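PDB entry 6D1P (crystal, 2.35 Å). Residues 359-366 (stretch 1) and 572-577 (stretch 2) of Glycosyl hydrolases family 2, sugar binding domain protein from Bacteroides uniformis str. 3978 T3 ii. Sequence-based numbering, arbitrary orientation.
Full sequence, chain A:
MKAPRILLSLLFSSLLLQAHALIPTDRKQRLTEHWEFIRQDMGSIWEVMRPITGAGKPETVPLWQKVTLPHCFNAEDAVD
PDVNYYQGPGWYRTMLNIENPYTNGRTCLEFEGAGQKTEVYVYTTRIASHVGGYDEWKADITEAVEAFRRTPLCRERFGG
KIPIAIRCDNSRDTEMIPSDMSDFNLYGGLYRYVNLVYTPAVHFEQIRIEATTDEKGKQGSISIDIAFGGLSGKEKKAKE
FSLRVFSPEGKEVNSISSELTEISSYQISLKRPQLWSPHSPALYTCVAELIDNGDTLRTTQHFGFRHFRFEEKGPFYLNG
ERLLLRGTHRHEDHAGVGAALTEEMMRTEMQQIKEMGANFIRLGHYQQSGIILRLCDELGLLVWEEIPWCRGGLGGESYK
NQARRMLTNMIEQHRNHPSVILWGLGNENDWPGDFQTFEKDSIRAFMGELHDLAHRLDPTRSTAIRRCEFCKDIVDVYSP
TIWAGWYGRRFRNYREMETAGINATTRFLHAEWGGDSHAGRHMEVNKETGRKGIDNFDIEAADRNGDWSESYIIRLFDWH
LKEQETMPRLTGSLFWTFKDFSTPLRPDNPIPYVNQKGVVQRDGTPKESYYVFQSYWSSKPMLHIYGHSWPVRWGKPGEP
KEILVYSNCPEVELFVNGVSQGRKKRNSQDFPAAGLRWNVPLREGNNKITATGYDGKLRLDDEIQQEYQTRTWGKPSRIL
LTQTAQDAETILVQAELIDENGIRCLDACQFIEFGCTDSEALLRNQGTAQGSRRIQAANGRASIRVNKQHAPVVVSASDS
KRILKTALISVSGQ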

# COMPACT_ATOMS: atom_id res chain seq x y z
N ASN A 359 35.68 17.44 9.75
CA ASN A 359 35.99 17.11 11.13
C ASN A 359 34.76 17.24 12.02
O ASN A 359 34.88 17.11 13.24
CB ASN A 359 37.14 17.98 11.67
CG ASN A 359 36.85 19.50 11.62
OD1 ASN A 359 35.71 19.94 11.46
ND2 ASN A 359 37.91 20.29 11.80
N PHE A 360 33.58 17.43 11.44
CA PHE A 360 32.41 17.85 12.18
C PHE A 360 31.17 17.37 11.43
O PHE A 360 31.13 17.42 10.20
CB PHE A 360 32.42 19.38 12.33
CG PHE A 360 31.35 19.93 13.24
CD1 PHE A 360 31.00 19.27 14.40
CD2 PHE A 360 30.73 21.13 12.94
CE1 PHE A 360 30.02 19.78 15.25
CE2 PHE A 360 29.76 21.66 13.79
CZ PHE A 360 29.40 20.98 14.94
N ILE A 361 30.17 16.91 12.17
CA ILE A 361 28.95 16.45 11.51
C ILE A 361 27.76 16.70 12.43
O ILE A 361 27.83 16.49 13.65
CB ILE A 361 29.07 14.97 11.11
CG1 ILE A 361 27.84 14.53 10.29
CG2 ILE A 361 29.31 14.08 12.34
CD1 ILE A 361 28.01 13.16 9.63
N ARG A 362 26.67 17.18 11.83
CA ARG A 362 25.36 17.24 12.46
C ARG A 362 24.53 16.07 11.94
O ARG A 362 24.37 15.92 10.73
CB ARG A 362 24.68 18.58 12.18
CG ARG A 362 23.25 18.74 12.72
CD ARG A 362 22.82 20.20 12.58
NE ARG A 362 21.38 20.45 12.76
CZ ARG A 362 20.59 20.96 11.83
NH1 ARG A 362 21.06 21.25 10.62
NH2 ARG A 362 19.31 21.19 12.11
N LEU A 363 24.00 15.26 12.85
CA LEU A 363 23.43 13.95 12.51
C LEU A 363 21.94 14.07 12.14
O LEU A 363 21.07 13.46 12.77
CB LEU A 363 23.63 12.99 13.68
CG LEU A 363 25.09 12.73 14.08
CD1 LEU A 363 25.16 11.77 15.27
CD2 LEU A 363 25.89 12.18 12.90
N GLY A 364 21.68 14.81 11.07
CA GLY A 364 20.30 15.00 10.67
C GLY A 364 19.52 15.69 11.78
O GLY A 364 20.07 16.48 12.57
N HIS A 365 18.24 15.35 11.87
CA HIS A 365 17.34 16.00 12.81
C HIS A 365 16.86 15.05 13.90
O HIS A 365 15.75 15.19 14.42
CB HIS A 365 16.15 16.61 12.06
CG HIS A 365 16.54 17.60 11.02
ND1 HIS A 365 17.40 18.65 11.28
CD2 HIS A 365 16.21 17.70 9.71
CE1 HIS A 365 17.56 19.37 10.18
NE2 HIS A 365 16.86 18.81 9.21
N TYR A 366 17.70 14.10 14.28
CA TYR A 366 17.29 13.11 15.28
C TYR A 366 18.53 12.39 15.78
O TYR A 366 19.59 12.39 15.13
CB TYR A 366 16.27 12.12 14.68
CG TYR A 366 16.62 11.77 13.26
CD1 TYR A 366 17.60 10.83 12.97
CD2 TYR A 366 15.99 12.41 12.19
CE1 TYR A 366 17.93 10.50 11.66
CE2 TYR A 366 16.32 12.10 10.86
CZ TYR A 366 17.30 11.15 10.61
OH TYR A 366 17.63 10.86 9.32
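Stretch 2 572-577: GSLFWT

Stretch 2 meets stretch 1 as an extended segment, its strand beginning at Gly 572 and running in broadly the same sense as strand 360-362. The two strand axes cross at -49° and approach to 7.5 Å, and no hydrogen bond joins the stretches: this is packing through side chains. The nearest pair of CA atoms belongs to Ile 361 and Leu 574, 6.7 Å apart.

Leu 574 is the centre of the contact. Its CA-to-CB bond points toward stretch 1, with chi1 in m (-47°) and chi2 at 102°, between wells. In this pose CD2 lies over one face of the Phe 360 ring, 3.7 Å from the ring centroid, in a CH-pi contact; the closest approach is Leu 574 CD2 to Phe 360 CD2, 3.4 Å. The same methyl reaches the backbone, with Leu 574 CD2 3.3 Å from Arg 362 N and 3.6 Å from Ile 361 C. Strand alternation sets up the receiving side: Phe 360 and Arg 362, both with chi1 t, point toward stretch 2, while Ile 361 points away. Ser 573, likewise, points away between its neighbours, and its OG is satisfied elsewhere in the structure.

Beyond Leu 574, Trp 576 extends the contact with chi1 t and chi2 -78°. Its CB starts sideways, but the indole brings CH2 to 3.4 Å from His 365 NE2. His 365, chi1 m, also starts sideways and ends nearer; the two rings are 15° from parallel yet slid apart, centroids 5.1 Å, so they barely overlap. Arg 362 stays extended through chi3, all t, and its NH1 comes within 4.3 Å of Trp 576 CZ3.

Backbone shape matters as well. Gly 364 takes phi 61°, which favours glycine, and Gly 572, at 154/-169, has angles that call for it. A cis peptide bond precedes Thr 577.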

# COMPACT_ATOMS: atom_id res chain seq x y z
N GLY A 572 32.66 27.89 12.58
CA GLY A 572 32.67 26.92 11.49
C GLY A 572 31.30 26.77 10.87
O GLY A 572 30.38 27.55 11.14
N SER A 573 31.18 25.75 10.02
CA SER A 573 29.89 25.50 9.39
C SER A 573 29.72 24.01 9.13
O SER A 573 30.67 23.22 9.23
CB SER A 573 29.75 26.26 8.09
OG SER A 573 30.63 25.70 7.14
N LEU A 574 28.48 23.63 8.79
CA LEU A 574 28.14 22.30 8.29
C LEU A 574 27.34 22.49 7.02
O LEU A 574 26.21 22.99 7.06
CB LEU A 574 27.33 21.50 9.31
CG LEU A 574 27.89 21.54 10.74
CD1 LEU A 574 27.08 22.52 11.62
CD2 LEU A 574 27.92 20.16 11.34
N PHE A 575 27.90 22.09 5.88
CA PHE A 575 27.09 22.16 4.68
C PHE A 575 26.05 21.06 4.70
O PHE A 575 26.20 20.04 5.39
CB PHE A 575 27.95 22.11 3.41
CG PHE A 575 28.52 20.75 3.07
CD1 PHE A 575 29.78 20.38 3.52
CD2 PHE A 575 27.82 19.88 2.22
CE1 PHE A 575 30.33 19.13 3.17
CE2 PHE A 575 28.34 18.63 1.88
CZ PHE A 575 29.60 18.26 2.34
N TRP A 576 24.93 21.31 4.02
CA TRP A 576 23.84 20.34 3.89
C TRP A 576 23.81 19.94 2.43
O TRP A 576 23.43 20.75 1.57
CB TRP A 576 22.51 20.94 4.34
CG TRP A 576 21.34 19.98 4.27
CD1 TRP A 576 20.65 19.60 3.16
CD2 TRP A 576 20.74 19.27 5.37
NE1 TRP A 576 19.68 18.69 3.48
CE2 TRP A 576 19.71 18.47 4.83
CE3 TRP A 576 20.99 19.24 6.75
CZ2 TRP A 576 18.90 17.65 5.64
CZ3 TRP A 576 20.20 18.42 7.55
CH2 TRP A 576 19.16 17.63 6.99
N THR A 577 24.20 18.71 2.13
CA THR A 577 24.45 17.66 3.09
C THR A 577 25.42 16.72 2.41
O THR A 577 25.78 16.94 1.24
CB THR A 577 23.12 16.90 3.50
OG1 THR A 577 23.39 15.95 4.55
CG2 THR A 577 22.48 16.19 2.31